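FERM, RhoGEF and pleckstrin domain-containing protein 2 (Mus musculus, PDB 4GYV) acts as a guanine nucleotide exchange factor that activates RAC1 and takes part in semaphorin signalling and actin remodelling, here represented by its DH domain. Local coordinates at residues Tyr108-Glu120 with Leu146-Val158. Sequence-based numbering, arbitrary orientation.
Sequences YFQRHDEVLTELE and LNTFLLKPVQRLV
Phe109 and Leu157 meet ring to methyl. Leu157 CD1 sits over the middle of one ring face, 3.7 Å from the centroid of the Phe109 ring, in a CH-pi contact. The ring edge is taken by Pro153, whose CB lies 3.5 Å from Phe109 CE1. Val154 CG2 approaches the same ring obliquely. Phe109 CG is anti to its carbonyl carbon (chi1 -71°), which sends the ring towards helix 152-170. An alanine here has no ring for Leu157 CD1 to cover or for Pro153 CB to abut, and would probably leave a gap beside helix 152-170.

Pro153 also serves His112. Its CB touches the edge of the imidazole, 3.5 Å from His112 CE1. His112 NE2 is hydrogen-bonded to Asn54 O, which fixes the ring from that end. One face of the imidazole lies against Phe109 CA.

Further along, Leu150 packs against one side of helix 112-124. Its CD1 is 3.5 Å from Leu119 CD1 and also touches Val115 CG1 and Leu116 CD1. Helix 45-52 adds to this apolar layer through Leu47, Leu50 and Leu51.

The buried Phe109, Pro153, Leu157, Leu150 and Leu119 form the close-packed part. The partly exposed Asn147 and Glu120 form the more open, polar end. Leu116 CD1 packs on the amide carbon and CB of Asn147. Asn147 OD1 is hydrogen-bonded to Tyr133 OH. Glu120 slants across Asn147, with Glu120 OE2 3.7 Å from Asn147 ND2, which is not a hydrogen bond. The carboxylate and amide planes are 33° apart.

The two segments join helices 106-110 and 112-124 to helices 146-149 and 152-170. These short successive helices pack against each other in the buried interior of the elongated, all-helical bundle of the DH (RhoGEF) domain.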
ATOM      1  N   TYR A 108      21.938 -13.796 -13.209  1.00 60.73           N
ATOM      2  CA  TYR A 108      21.031 -14.249 -12.193  1.00 63.45           C
ATOM      3  C   TYR A 108      19.781 -14.814 -12.836  1.00 67.63           C
ATOM      4  O   TYR A 108      19.324 -15.897 -12.466  1.00 74.72           O
ATOM      5  CB  TYR A 108      20.680 -13.098 -11.261  1.00 59.23           C
ATOM      6  CG  TYR A 108      21.884 -12.452 -10.645  1.00 53.07           C
ATOM      7  CD1 TYR A 108      22.687 -13.158  -9.788  1.00 60.59           C
ATOM      8  CD2 TYR A 108      22.201 -11.128 -10.893  1.00 54.54           C
ATOM      9  CE1 TYR A 108      23.790 -12.585  -9.207  1.00 64.15           C
ATOM     10  CE2 TYR A 108      23.310 -10.539 -10.309  1.00 53.71           C
ATOM     11  CZ  TYR A 108      24.102 -11.287  -9.470  1.00 57.07           C
ATOM     12  OH  TYR A 108      25.210 -10.763  -8.859  1.00 61.36           O
ATOM     13  N   PHE A 109      19.228 -14.077 -13.792  1.00 57.65           N
ATOM     14  CA  PHE A 109      18.008 -14.511 -14.458  1.00 59.28           C
ATOM     15  C   PHE A 109      18.259 -15.879 -15.079  1.00 57.50           C
ATOM     16  O   PHE A 109      17.425 -16.775 -15.025  1.00 59.13           O
ATOM     17  CB  PHE A 109      17.591 -13.504 -15.531  1.00 58.19           C
ATOM     18  CG  PHE A 109      17.082 -12.211 -14.976  1.00 54.89           C
ATOM     19  CD1 PHE A 109      15.779 -12.104 -14.517  1.00 55.12           C
ATOM     20  CD2 PHE A 109      17.899 -11.097 -14.913  1.00 54.02           C
ATOM     21  CE1 PHE A 109      15.300 -10.907 -13.991  1.00 51.16           C
ATOM     22  CE2 PHE A 109      17.424  -9.900 -14.388  1.00 50.77           C
ATOM     23  CZ  PHE A 109      16.124  -9.812 -13.920  1.00 47.74           C
ATOM     24  N   GLN A 110      19.445 -16.036 -15.634  1.00 59.69           N
ATOM     25  CA  GLN A 110      19.836 -17.270 -16.286  1.00 64.23           C
ATOM     26  C   GLN A 110      19.781 -18.486 -15.360  1.00 59.85           C
ATOM     27  O   GLN A 110      19.667 -19.605 -15.829  1.00 73.94           O
ATOM     28  CB  GLN A 110      21.246 -17.120 -16.844  1.00 72.53           C
ATOM     29  CG  GLN A 110      21.541 -18.025 -17.971  1.00 84.71           C
ATOM     30  CD  GLN A 110      21.349 -17.335 -19.283  1.00100.37           C
ATOM     31  OE1 GLN A 110      22.145 -16.468 -19.646  1.00103.57           O
ATOM     32  NE2 GLN A 110      20.288 -17.706 -20.016  1.00108.29           N
ATOM     33  N   ARG A 111      19.864 -18.279 -14.051  1.00 58.93           N
ATOM     34  CA  ARG A 111      19.859 -19.414 -13.124  1.00 61.76           C
ATOM     35  C   ARG A 111      18.463 -19.760 -12.599  1.00 59.44           C
ATOM     36  O   ARG A 111      18.295 -20.742 -11.881  1.00 65.24           O
ATOM     37  CB  ARG A 111      20.875 -19.230 -11.977  1.00 52.74           C
ATOM     38  CG  ARG A 111      22.311 -19.422 -12.426  1.00 60.95           C
ATOM     39  CD  ARG A 111      23.323 -19.054 -11.356  1.00 84.94           C
ATOM     40  NE  ARG A 111      24.702 -19.130 -11.856  1.00113.45           N
ATOM     41  CZ  ARG A 111      25.370 -20.271 -12.073  1.00122.15           C
ATOM     42  NH1 ARG A 111      26.631 -20.250 -12.521  1.00114.15           N
ATOM     43  NH2 ARG A 111      24.777 -21.442 -11.840  1.00123.03           N
ATOM     44  N   HIS A 112      17.459 -18.983 -12.989  1.00 55.66           N
ATOM     45  CA  HIS A 112      16.120 -19.167 -12.434  1.00 53.01           C
ATOM     46  C   HIS A 112      15.479 -20.501 -12.736  1.00 59.24           C
ATOM     47  O   HIS A 112      14.854 -21.078 -11.867  1.00 67.57           O
ATOM     48  CB  HIS A 112      15.179 -18.030 -12.822  1.00 48.74           C
ATOM     49  CG  HIS A 112      15.486 -16.738 -12.130  1.00 47.73           C
ATOM     50  ND1 HIS A 112      14.737 -15.598 -12.314  1.00 54.59           N
ATOM     51  CD2 HIS A 112      16.475 -16.405 -11.268  1.00 47.90           C
ATOM     52  CE1 HIS A 112      15.246 -14.621 -11.584  1.00 53.53           C
ATOM     53  NE2 HIS A 112      16.294 -15.088 -10.932  1.00 50.78           N
ATOM     54  N   ASP A 113      15.631 -21.003 -13.951  1.00 65.03           N
ATOM     55  CA  ASP A 113      15.045 -22.299 -14.279  1.00 68.80           C
ATOM     56  C   ASP A 113      15.725 -23.402 -13.473  1.00 71.48           C
ATOM     57  O   ASP A 113      15.116 -24.423 -13.125  1.00 70.93           O
ATOM     58  CB  ASP A 113      15.175 -22.574 -15.770  1.00 76.24           C
ATOM     59  CG  ASP A 113      16.614 -22.562 -16.233  1.00 90.86           C
ATOM     60  OD1 ASP A 113      17.202 -21.458 -16.306  1.00100.88           O
ATOM     61  OD2 ASP A 113      17.154 -23.653 -16.521  1.00 93.28           O
ATOM     62  N   GLU A 114      16.997 -23.180 -13.169  1.00 65.52           N
ATOM     63  CA  GLU A 114      17.752 -24.091 -12.328  1.00 62.38           C
ATOM     64  C   GLU A 114      17.267 -23.993 -10.871  1.00 61.92           C
ATOM     65  O   GLU A 114      17.041 -25.009 -10.222  1.00 59.44           O
ATOM     66  CB  GLU A 114      19.236 -23.781 -12.469  1.00 63.41           C
ATOM     67  CG  GLU A 114      20.138 -24.403 -11.438  1.00 85.09           C
ATOM     68  CD  GLU A 114      21.568 -23.857 -11.515  1.00104.04           C
ATOM     69  OE1 GLU A 114      22.391 -24.240 -10.647  1.00107.87           O
ATOM     70  OE2 GLU A 114      21.864 -23.053 -12.441  1.00106.38           O
ATOM     71  N   VAL A 115      17.087 -22.769 -10.374  1.00 58.74           N
ATOM     72  CA  VAL A 115      16.549 -22.538  -9.035  1.00 56.76           C
ATOM     73  C   VAL A 115      15.219 -23.260  -8.883  1.00 59.58           C
ATOM     74  O   VAL A 115      14.919 -23.898  -7.877  1.00 66.92           O
ATOM     75  CB  VAL A 115      16.302 -21.031  -8.788  1.00 55.74           C
ATOM     76  CG1 VAL A 115      15.337 -20.817  -7.606  1.00 46.01           C
ATOM     77  CG2 VAL A 115      17.624 -20.301  -8.561  1.00 57.39           C
ATOM     78  N   LEU A 116      14.421 -23.161  -9.922  1.00 60.75           N
ATOM     79  CA  LEU A 116      13.124 -23.778  -9.924  1.00 58.28           C
ATOM     80  C   LEU A 116      13.198 -25.312  -9.870  1.00 67.49           C
ATOM     81  O   LEU A 116      12.552 -25.910  -9.011  1.00 73.85           O
ATOM     82  CB  LEU A 116      12.367 -23.309 -11.144  1.00 50.95           C
ATOM     83  CG  LEU A 116      10.909 -23.689 -11.170  1.00 63.30           C
ATOM     84  CD1 LEU A 116      10.247 -23.193  -9.905  1.00 61.57           C
ATOM     85  CD2 LEU A 116      10.325 -23.026 -12.393  1.00 74.62           C
ATOM     86  N   THR A 117      13.970 -25.951 -10.757  1.00 55.20           N
ATOM     87  CA  THR A 117      13.998 -27.411 -10.750  1.00 68.93           C
ATOM     88  C   THR A 117      14.505 -27.924  -9.400  1.00 74.94           C
ATOM     89  O   THR A 117      14.045 -28.948  -8.891  1.00 78.51           O
ATOM     90  CB  THR A 117      14.874 -28.045 -11.877  1.00 71.98           C
ATOM     91  OG1 THR A 117      16.240 -27.722 -11.657  1.00 85.21           O
ATOM     92  CG2 THR A 117      14.488 -27.566 -13.239  1.00 58.21           C
ATOM     93  N   GLU A 118      15.445 -27.192  -8.820  1.00 70.48           N
ATOM     94  CA  GLU A 118      16.082 -27.613  -7.593  1.00 71.53           C
ATOM     95  C   GLU A 118      15.141 -27.544  -6.413  1.00 73.26           C
ATOM     96  O   GLU A 118      15.205 -28.389  -5.516  1.00 76.13           O
ATOM     97  CB  GLU A 118      17.311 -26.759  -7.330  1.00 74.47           C
ATOM     98  CG  GLU A 118      18.475 -27.172  -8.175  1.00 80.66           C
ATOM     99  CD  GLU A 118      18.774 -28.641  -8.018  1.00 89.18           C
ATOM    100  OE1 GLU A 118      19.076 -29.305  -9.040  1.00 92.68           O
ATOM    101  OE2 GLU A 118      18.697 -29.129  -6.867  1.00 93.05           O
ATOM    102  N   LEU A 119      14.285 -26.525  -6.409  1.00 60.92           N
ATOM    103  CA  LEU A 119      13.238 -26.427  -5.406  1.00 57.49           C
ATOM    104  C   LEU A 119      12.291 -27.615  -5.461  1.00 67.31           C
ATOM    105  O   LEU A 119      12.023 -28.244  -4.437  1.00 72.04           O
ATOM    106  CB  LEU A 119      12.447 -25.136  -5.568  1.00 53.46           C
ATOM    107  CG  LEU A 119      13.190 -23.873  -5.142  1.00 59.58           C
ATOM    108  CD1 LEU A 119      12.347 -22.628  -5.376  1.00 62.39           C
ATOM    109  CD2 LEU A 119      13.600 -23.969  -3.700  1.00 50.76           C
ATOM    110  N   GLU A 120      11.776 -27.917  -6.651  1.00 72.37           N
ATOM    111  CA  GLU A 120      10.792 -28.982  -6.792  1.00 74.89           C
ATOM    112  C   GLU A 120      11.414 -30.269  -6.309  1.00 75.66           C
ATOM    113  O   GLU A 120      10.822 -30.995  -5.516  1.00 76.93           O
ATOM    114  CB  GLU A 120      10.311 -29.106  -8.232  1.00 78.54           C
ATOM    115  CG  GLU A 120       9.989 -27.762  -8.847  1.00 94.05           C
ATOM    116  CD  GLU A 120       8.851 -27.813  -9.850  1.00110.22           C
ATOM    117  OE1 GLU A 120       8.862 -28.717 -10.720  1.00118.34           O
ATOM    118  OE2 GLU A 120       7.944 -26.946  -9.760  1.00111.34           O
ATOM    119  N   LEU A 146       3.724 -20.386  -4.590  1.00 62.47           N
ATOM    120  CA  LEU A 146       5.005 -19.724  -4.439  1.00 62.52           C
ATOM    121  C   LEU A 146       5.904 -19.840  -5.663  1.00 63.33           C
ATOM    122  O   LEU A 146       6.323 -18.828  -6.224  1.00 66.32           O
ATOM    123  CB  LEU A 146       5.747 -20.209  -3.194  1.00 61.18           C
ATOM    124  CG  LEU A 146       7.038 -19.397  -3.213  1.00 65.75           C
ATOM    125  CD1 LEU A 146       7.000 -18.204  -2.272  1.00 57.96           C
ATOM    126  CD2 LEU A 146       8.219 -20.287  -2.987  1.00 70.83           C
ATOM    127  N   ASN A 147       6.183 -21.062  -6.093  1.00 64.51           N
ATOM    128  CA  ASN A 147       7.027 -21.246  -7.261  1.00 62.47           C
ATOM    129  C   ASN A 147       6.609 -20.454  -8.515  1.00 60.41           C
ATOM    130  O   ASN A 147       7.438 -20.176  -9.366  1.00 70.92           O
ATOM    131  CB  ASN A 147       7.193 -22.736  -7.584  1.00 67.56           C
ATOM    132  CG  ASN A 147       8.178 -23.438  -6.647  1.00 68.35           C
ATOM    133  OD1 ASN A 147       8.880 -22.793  -5.872  1.00 68.36           O
ATOM    134  ND2 ASN A 147       8.243 -24.761  -6.734  1.00 75.31           N
ATOM    135  N   THR A 148       5.350 -20.058  -8.642  1.00 53.62           N
ATOM    136  CA  THR A 148       4.982 -19.345  -9.858  1.00 56.25           C
ATOM    137  C   THR A 148       5.440 -17.877  -9.811  1.00 61.63           C
ATOM    138  O   THR A 148       5.515 -17.195 -10.841  1.00 67.15           O
ATOM    139  CB  THR A 148       3.488 -19.526 -10.257  1.00 57.01           C
ATOM    140  OG1 THR A 148       2.687 -18.568  -9.601  1.00 60.17           O
ATOM    141  CG2 THR A 148       2.967 -20.911  -9.898  1.00 66.31           C
ATOM    142  N   PHE A 149       5.783 -17.407  -8.615  1.00 48.89           N
ATOM    143  CA  PHE A 149       6.413 -16.104  -8.473  1.00 43.87           C
ATOM    144  C   PHE A 149       7.790 -16.117  -9.088  1.00 51.17           C
ATOM    145  O   PHE A 149       8.278 -15.086  -9.504  1.00 52.31           O
ATOM    146  CB  PHE A 149       6.530 -15.685  -7.003  1.00 43.92           C
ATOM    147  CG  PHE A 149       5.216 -15.315  -6.369  1.00 52.68           C
ATOM    148  CD1 PHE A 149       4.724 -14.014  -6.461  1.00 43.28           C
ATOM    149  CD2 PHE A 149       4.457 -16.272  -5.695  1.00 55.56           C
ATOM    150  CE1 PHE A 149       3.497 -13.664  -5.880  1.00 45.13           C
ATOM    151  CE2 PHE A 149       3.236 -15.932  -5.112  1.00 57.84           C
ATOM    152  CZ  PHE A 149       2.759 -14.622  -5.204  1.00 56.61           C
ATOM    153  N   LEU A 150       8.430 -17.281  -9.137  1.00 56.85           N
ATOM    154  CA  LEU A 150       9.758 -17.383  -9.739  1.00 53.54           C
ATOM    155  C   LEU A 150       9.787 -17.204 -11.256  1.00 57.44           C
ATOM    156  O   LEU A 150      10.845 -16.948 -11.834  1.00 61.82           O
ATOM    157  CB  LEU A 150      10.393 -18.703  -9.374  1.00 58.23           C
ATOM    158  CG  LEU A 150      10.877 -18.720  -7.943  1.00 66.17           C
ATOM    159  CD1 LEU A 150      11.485 -20.079  -7.645  1.00 77.51           C
ATOM    160  CD2 LEU A 150      11.898 -17.644  -7.797  1.00 64.82           C
ATOM    161  N   LEU A 151       8.630 -17.326 -11.901  1.00 57.24           N
ATOM    162  CA  LEU A 151       8.534 -17.069 -13.337  1.00 53.91           C
ATOM    163  C   LEU A 151       8.362 -15.575 -13.641  1.00 58.14           C
ATOM    164  O   LEU A 151       8.367 -15.185 -14.799  1.00 56.22           O
ATOM    165  CB  LEU A 151       7.356 -17.829 -13.947  1.00 49.87           C
ATOM    166  CG  LEU A 151       7.317 -19.333 -13.730  1.00 59.08           C
ATOM    167  CD1 LEU A 151       5.928 -19.873 -13.979  1.00 63.57           C
ATOM    168  CD2 LEU A 151       8.298 -19.976 -14.649  1.00 54.28           C
ATOM    169  N   LYS A 152       8.179 -14.747 -12.612  1.00 51.38           N
ATOM    170  CA  LYS A 152       7.876 -13.335 -12.842  1.00 43.76           C
ATOM    171  C   LYS A 152       9.063 -12.494 -13.325  1.00 48.29           C
ATOM    172  O   LYS A 152       8.911 -11.735 -14.277  1.00 48.69           O
ATOM    173  CB  LYS A 152       7.147 -12.699 -11.643  1.00 32.37           C
ATOM    174  CG  LYS A 152       5.845 -13.416 -11.346  1.00 44.09           C
ATOM    175  CD  LYS A 152       4.830 -12.642 -10.499  1.00 33.83           C
ATOM    176  CE  LYS A 152       3.402 -13.148 -10.834  1.00 54.09           C
ATOM    177  NZ  LYS A 152       2.311 -12.254 -10.319  1.00 69.52           N
ATOM    178  N   PRO A 153      10.250 -12.641 -12.704  1.00 53.34           N
ATOM    179  CA  PRO A 153      11.396 -11.846 -13.169  1.00 52.66           C
ATOM    180  C   PRO A 153      11.650 -11.912 -14.687  1.00 58.50           C
ATOM    181  O   PRO A 153      11.663 -10.867 -15.341  1.00 60.77           O
ATOM    182  CB  PRO A 153      12.570 -12.460 -12.398  1.00 50.36           C
ATOM    183  CG  PRO A 153      11.960 -12.923 -11.135  1.00 48.67           C
ATOM    184  CD  PRO A 153      10.615 -13.469 -11.536  1.00 48.60           C
ATOM    185  N   VAL A 154      11.840 -13.103 -15.247  1.00 52.92           N
ATOM    186  CA  VAL A 154      12.096 -13.182 -16.682  1.00 46.93           C
ATOM    187  C   VAL A 154      10.892 -12.688 -17.496  1.00 51.51           C
ATOM    188  O   VAL A 154      11.035 -11.991 -18.491  1.00 54.41           O
ATOM    189  CB  VAL A 154      12.556 -14.585 -17.114  1.00 48.49           C
ATOM    190  CG1 VAL A 154      12.712 -14.654 -18.611  1.00 57.09           C
ATOM    191  CG2 VAL A 154      13.880 -14.905 -16.469  1.00 50.28           C
ATOM    192  N   GLN A 155       9.695 -13.017 -17.048  1.00 53.41           N
ATOM    193  CA  GLN A 155       8.507 -12.446 -17.651  1.00 47.90           C
ATOM    194  C   GLN A 155       8.516 -10.909 -17.641  1.00 49.00           C
ATOM    195  O   GLN A 155       8.036 -10.289 -18.579  1.00 53.38           O
ATOM    196  CB  GLN A 155       7.269 -12.993 -16.964  1.00 50.79           C
ATOM    197  CG  GLN A 155       5.974 -12.427 -17.486  1.00 62.73           C
ATOM    198  CD  GLN A 155       4.760 -12.999 -16.769  1.00 73.23           C
ATOM    199  OE1 GLN A 155       4.851 -13.471 -15.629  1.00 78.51           O
ATOM    200  NE2 GLN A 155       3.617 -12.958 -17.438  1.00 78.96           N
ATOM    201  N   ARG A 156       9.084 -10.295 -16.599  1.00 44.36           N
ATOM    202  CA  ARG A 156       9.142  -8.828 -16.511  1.00 36.20           C
ATOM    203  C   ARG A 156      10.021  -8.279 -17.616  1.00 48.82           C
ATOM    204  O   ARG A 156       9.727  -7.231 -18.189  1.00 52.65           O
ATOM    205  CB  ARG A 156       9.653  -8.356 -15.153  1.00 32.24           C
ATOM    206  CG  ARG A 156       9.628  -6.871 -14.933  1.00 31.66           C
ATOM    207  CD  ARG A 156       8.211  -6.328 -14.883  1.00 43.23           C
ATOM    208  NE  ARG A 156       8.192  -4.866 -14.736  1.00 48.31           N
ATOM    209  CZ  ARG A 156       7.219  -4.070 -15.178  1.00 48.42           C
ATOM    210  NH1 ARG A 156       6.173  -4.576 -15.806  1.00 46.35           N
ATOM    211  NH2 ARG A 156       7.295  -2.763 -14.996  1.00 48.42           N
ATOM    212  N   LEU A 157      11.100  -8.992 -17.924  1.00 47.28           N
ATOM    213  CA  LEU A 157      12.002  -8.530 -18.964  1.00 52.62           C
ATOM    214  C   LEU A 157      11.312  -8.532 -20.326  1.00 56.94           C
ATOM    215  O   LEU A 157      11.518  -7.640 -21.132  1.00 64.13           O
ATOM    216  CB  LEU A 157      13.275  -9.366 -18.991  1.00 48.96           C
ATOM    217  CG  LEU A 157      13.978  -9.407 -17.640  1.00 53.54           C
ATOM    218  CD1 LEU A 157      15.273 -10.126 -17.807  1.00 60.78           C
ATOM    219  CD2 LEU A 157      14.242  -8.017 -17.116  1.00 51.57           C
ATOM    220  N   VAL A 158      10.472  -9.527 -20.564  1.00 56.63           N
ATOM    221  CA  VAL A 158       9.726  -9.616 -21.804  1.00 56.59           C
ATOM    222  C   VAL A 158       8.769  -8.447 -21.901  1.00 56.99           C
ATOM    223  O   VAL A 158       8.657  -7.805 -22.941  1.00 64.52           O
ATOM    224  CB  VAL A 158       8.925 -10.912 -21.842  1.00 56.22           C
ATOM    225  CG1 VAL A 158       7.885 -10.866 -22.944  1.00 58.01           C
ATOM    226  CG2 VAL A 158       9.859 -12.074 -22.024  1.00 56.10           C
TER